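Local coordinates for malate dehydrogenase (Naegleria fowleri, PDB 6UM4), which catalyses the reversible interconversion of malate and oxaloacetate, using a nicotinamide dinucleotide, probably NAD, as cofactor, at the interface of chains A and B. Coordinates in Å, arbitrary orientation; residue numbers count along the deposited sequence, not the author numbering. Chains: chain A/B, Malate dehydrogenase.

Contact 1 and contact 2 are separate patches of the two-fold interface between chains A and B, with the centres of their C-alpha atoms about 22 Å apart. Two elements recur. Helix 332-348 supplies its middle from chain A to contact 1 and its first residues from chain B to contact 2. Helix 140-151 of chain A forms part of contact 2, and the loop that follows its chain B copy enters contact 1. Because each patch has a twin with the chains exchanged, the same helices serve both subunits. Malate dehydrogenases commonly form such dimers, so this pairing is plausibly the biological one.

Contact 1: the interface of chains A and B. Residues chain A 251, 254, 257, 337, 341; chain B 152-154.
Helices 250-264 and 332-348 of chain A meet the loop of chain B at residues 152-154, directly after helix 140-151. In this lactate/malate dehydrogenase, helix 250-264 opens with the RLDHDR segment, which corresponds to the family stretch carrying the catalytic aspartate and a substrate-binding arginine. The loop of one subunit thus lies against a helix that, in this family, contributes active-site residues in the other.

The ammonium group of A:Lys341 makes a direct polar link. Its NZ donates to the backbone carbonyl O of B:Gly153 at 2.7 Å, in the carbonyl plane and with a C=O...N angle of 150°. The lysine chain runs extended to CE and then bends (chi4 77°), turning NZ toward the carboxylate of A:Asp337, one turn earlier. There it forms a salt bridge, 2.9 Å from OD2 of A:Asp337 and on the syn lone pair of that oxygen; the approach to OD1 is weaker. The carboxylate probably steadies NZ in reach of the carbonyl, and OD2 also lies 3.5 Å from CA of B:Gly153.

Water 1 ties the two chain A helices to the loop. It lies 2.5 Å from the carboxylate OD2 of A:Asp254, 2.8 Å from OD2 of A:Asp337 and 2.8 Å from the backbone O of B:Asp152. All three positions are oxygens, and the nearby ammonium group may ease the gathering of two carboxylates around one water.

Beside this polar cluster, the methyl CB of B:Ala154 sits over one face of the A:Asp254 carboxylate group, 4.0 Å from that residue's CB and similarly far from CG and OD1. B:Ala154 adopts a left-handed backbone conformation. A:Leu257 brings CD1 against the same methyl from the next turn of the helix, 4.1 Å away, while A:Leu251 approaches the B:Asp152 carbonyl from the other side of A:Asp254.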
# COMPACT_ATOMS: atom_id res chain seq x y z
N LEU A 251 15.18 -4.63 -1.90
CA LEU A 251 15.07 -3.62 -0.86
C LEU A 251 16.45 -3.08 -0.49
O LEU A 251 16.62 -1.87 -0.30
CB LEU A 251 14.34 -4.18 0.37
CG LEU A 251 14.18 -3.11 1.45
CD1 LEU A 251 13.35 -1.93 0.94
CD2 LEU A 251 13.66 -3.64 2.79
N ASP A 254 17.16 -0.72 -3.37
CA ASP A 254 16.48 0.56 -3.25
C ASP A 254 17.01 1.38 -2.09
O ASP A 254 16.96 2.62 -2.13
CB ASP A 254 14.95 0.35 -3.11
CG ASP A 254 14.31 -0.17 -4.40
OD1 ASP A 254 14.94 -0.05 -5.49
OD2 ASP A 254 13.18 -0.71 -4.32
N LEU A 257 20.02 3.14 -3.42
CA LEU A 257 19.60 4.27 -4.24
C LEU A 257 19.19 5.44 -3.37
O LEU A 257 19.46 6.60 -3.72
CB LEU A 257 18.44 3.87 -5.16
CG LEU A 257 18.67 2.79 -6.21
CD1 LEU A 257 17.39 2.57 -6.97
CD2 LEU A 257 19.76 3.20 -7.17
N ASP A 337 6.99 -2.89 -0.77
CA ASP A 337 7.29 -2.09 -1.96
C ASP A 337 8.38 -2.73 -2.82
O ASP A 337 8.28 -2.74 -4.05
CB ASP A 337 7.72 -0.68 -1.54
CG ASP A 337 8.10 0.17 -2.73
OD1 ASP A 337 7.18 0.72 -3.38
OD2 ASP A 337 9.32 0.28 -3.01
N LYS A 341 8.10 -4.09 -6.66
CA LYS A 341 9.03 -3.70 -7.72
C LYS A 341 9.75 -4.91 -8.31
O LYS A 341 9.93 -5.01 -9.54
CB LYS A 341 10.04 -2.67 -7.20
CG LYS A 341 9.50 -1.22 -7.02
CD LYS A 341 10.58 -0.33 -6.44
CE LYS A 341 10.25 1.16 -6.54
NZ LYS A 341 9.25 1.62 -5.53
N ASP B 152 13.29 4.83 1.10
CA ASP B 152 13.65 3.47 0.71
C ASP B 152 12.72 2.86 -0.32
O ASP B 152 13.00 1.77 -0.79
CB ASP B 152 13.76 2.57 1.93
CG ASP B 152 14.95 2.96 2.82
OD1 ASP B 152 15.82 3.73 2.34
OD2 ASP B 152 15.04 2.48 3.97
N GLY B 153 11.61 3.52 -0.65
CA GLY B 153 10.85 3.15 -1.83
C GLY B 153 11.45 3.60 -3.15
O GLY B 153 10.99 3.17 -4.21
N ALA B 154 12.45 4.48 -3.11
CA ALA B 154 13.15 4.94 -4.30
C ALA B 154 12.18 5.42 -5.37
O ALA B 154 12.30 5.09 -6.55
CB ALA B 154 14.07 3.83 -4.85
O HOH W 1 11.91 -0.43 -2.16

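Contact 2: the interface of chains A and B. Residues chain A 106, 111, 115, 146, 149; chain B 327, 332-333.
B:Arg327, the last residue of helix 319-327, reaches across to A:Val146 and A:Glu149 on helix 140-151 of chain A. Its CB and CG carry the chain out toward that helix, and close contact begins at CD, 3.6 Å from the carboxylate OE1 of A:Glu149. A bend at this point (chi3 74°) swings NE and the guanidinium group in between A:Val146 and A:Asn111. NE passes near CG2 of A:Val146, and this methyl then covers CZ, 3.5 Å above the guanidinium plane and over its centre. NH1 continues beneath the methyl and approaches ND2 of A:Asn111.

NH2 ends in a salt bridge, 2.5 Å from OE1 of A:Glu149. The carboxylate and guanidinium planes are turned 69° apart and the N-H points elsewhere, so the attraction rests on charge and not on a well-aimed hydrogen bond.

Water 2 extends the network from OE1 of A:Glu149, at 2.6 Å. It is also 2.9 Å from the amide ND2 of A:Asn111 and 2.7 Å from the backbone N of B:Ala333, joining both chains. The positive end of helix 332-348 may thereby further stabilise the negative carboxylate. The methyl CB of B:Ala333 touches ND2 of A:Asn111 at 3.6 Å and lies over the rim of the A:Phe115 ring, 3.5 Å from CE2.

Within the fold, A:Cys106 belongs to the Rossmann glycine loop, and A:Asn111 and A:Phe115 lie on the following helix 108-118, so the partner subunit packs beside the dinucleotide-binding segment.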
# COMPACT_ATOMS: atom_id res chain seq x y z
N CYS A 106 -1.11 -12.92 6.45
CA CYS A 106 -1.62 -12.14 7.56
C CYS A 106 -0.60 -11.16 8.11
O CYS A 106 -0.94 -10.35 8.97
CB CYS A 106 -2.08 -13.07 8.68
SG CYS A 106 -3.78 -13.63 8.52
N ASN A 111 0.14 -7.04 4.42
CA ASN A 111 -0.86 -5.97 4.55
C ASN A 111 -0.63 -4.84 3.54
O ASN A 111 -1.59 -4.26 3.02
CB ASN A 111 -0.88 -5.44 5.99
CG ASN A 111 -1.83 -4.25 6.18
OD1 ASN A 111 -1.38 -3.09 6.25
ND2 ASN A 111 -3.12 -4.53 6.31
N PHE A 115 -2.70 -5.17 -1.48
CA PHE A 115 -3.45 -4.09 -2.10
C PHE A 115 -2.73 -3.54 -3.33
O PHE A 115 -3.39 -3.11 -4.29
CB PHE A 115 -3.73 -2.94 -1.10
CG PHE A 115 -4.85 -3.24 -0.12
CD1 PHE A 115 -6.11 -2.72 -0.32
CD2 PHE A 115 -4.63 -4.05 0.99
CE1 PHE A 115 -7.15 -3.00 0.57
CE2 PHE A 115 -5.64 -4.34 1.87
CZ PHE A 115 -6.91 -3.82 1.66
N VAL A 146 -8.34 -10.41 6.35
CA VAL A 146 -7.58 -9.93 5.20
C VAL A 146 -8.46 -9.93 3.96
O VAL A 146 -8.45 -8.99 3.17
CB VAL A 146 -6.31 -10.78 5.02
CG1 VAL A 146 -5.58 -10.39 3.72
CG2 VAL A 146 -5.38 -10.59 6.22
N GLU A 149 -10.92 -7.03 4.04
CA GLU A 149 -10.36 -5.72 3.71
C GLU A 149 -10.09 -5.60 2.22
O GLU A 149 -10.36 -4.55 1.62
CB GLU A 149 -9.08 -5.47 4.50
CG GLU A 149 -9.30 -5.20 5.98
CD GLU A 149 -8.29 -4.20 6.56
OE1 GLU A 149 -7.34 -4.66 7.24
OE2 GLU A 149 -8.41 -2.96 6.31
N ARG B 327 -9.65 -9.49 12.70
CA ARG B 327 -8.22 -9.20 12.73
C ARG B 327 -7.72 -8.72 14.08
O ARG B 327 -6.53 -8.87 14.37
CB ARG B 327 -7.87 -8.15 11.67
CG ARG B 327 -8.22 -8.56 10.26
CD ARG B 327 -7.57 -7.66 9.23
NE ARG B 327 -6.14 -7.91 9.08
CZ ARG B 327 -5.43 -7.50 8.03
NH1 ARG B 327 -4.13 -7.77 7.96
NH2 ARG B 327 -6.02 -6.82 7.04
N ALA B 332 -7.12 -0.39 8.65
CA ALA B 332 -6.24 0.67 8.17
C ALA B 332 -6.00 0.60 6.67
O ALA B 332 -6.03 1.62 5.97
CB ALA B 332 -4.92 0.62 8.93
N ALA B 333 -5.75 -0.60 6.13
CA ALA B 333 -5.39 -0.69 4.72
C ALA B 333 -6.58 -0.32 3.83
O ALA B 333 -6.41 0.39 2.83
CB ALA B 333 -4.85 -2.09 4.39
O HOH W 2 -5.34 -3.01 7.36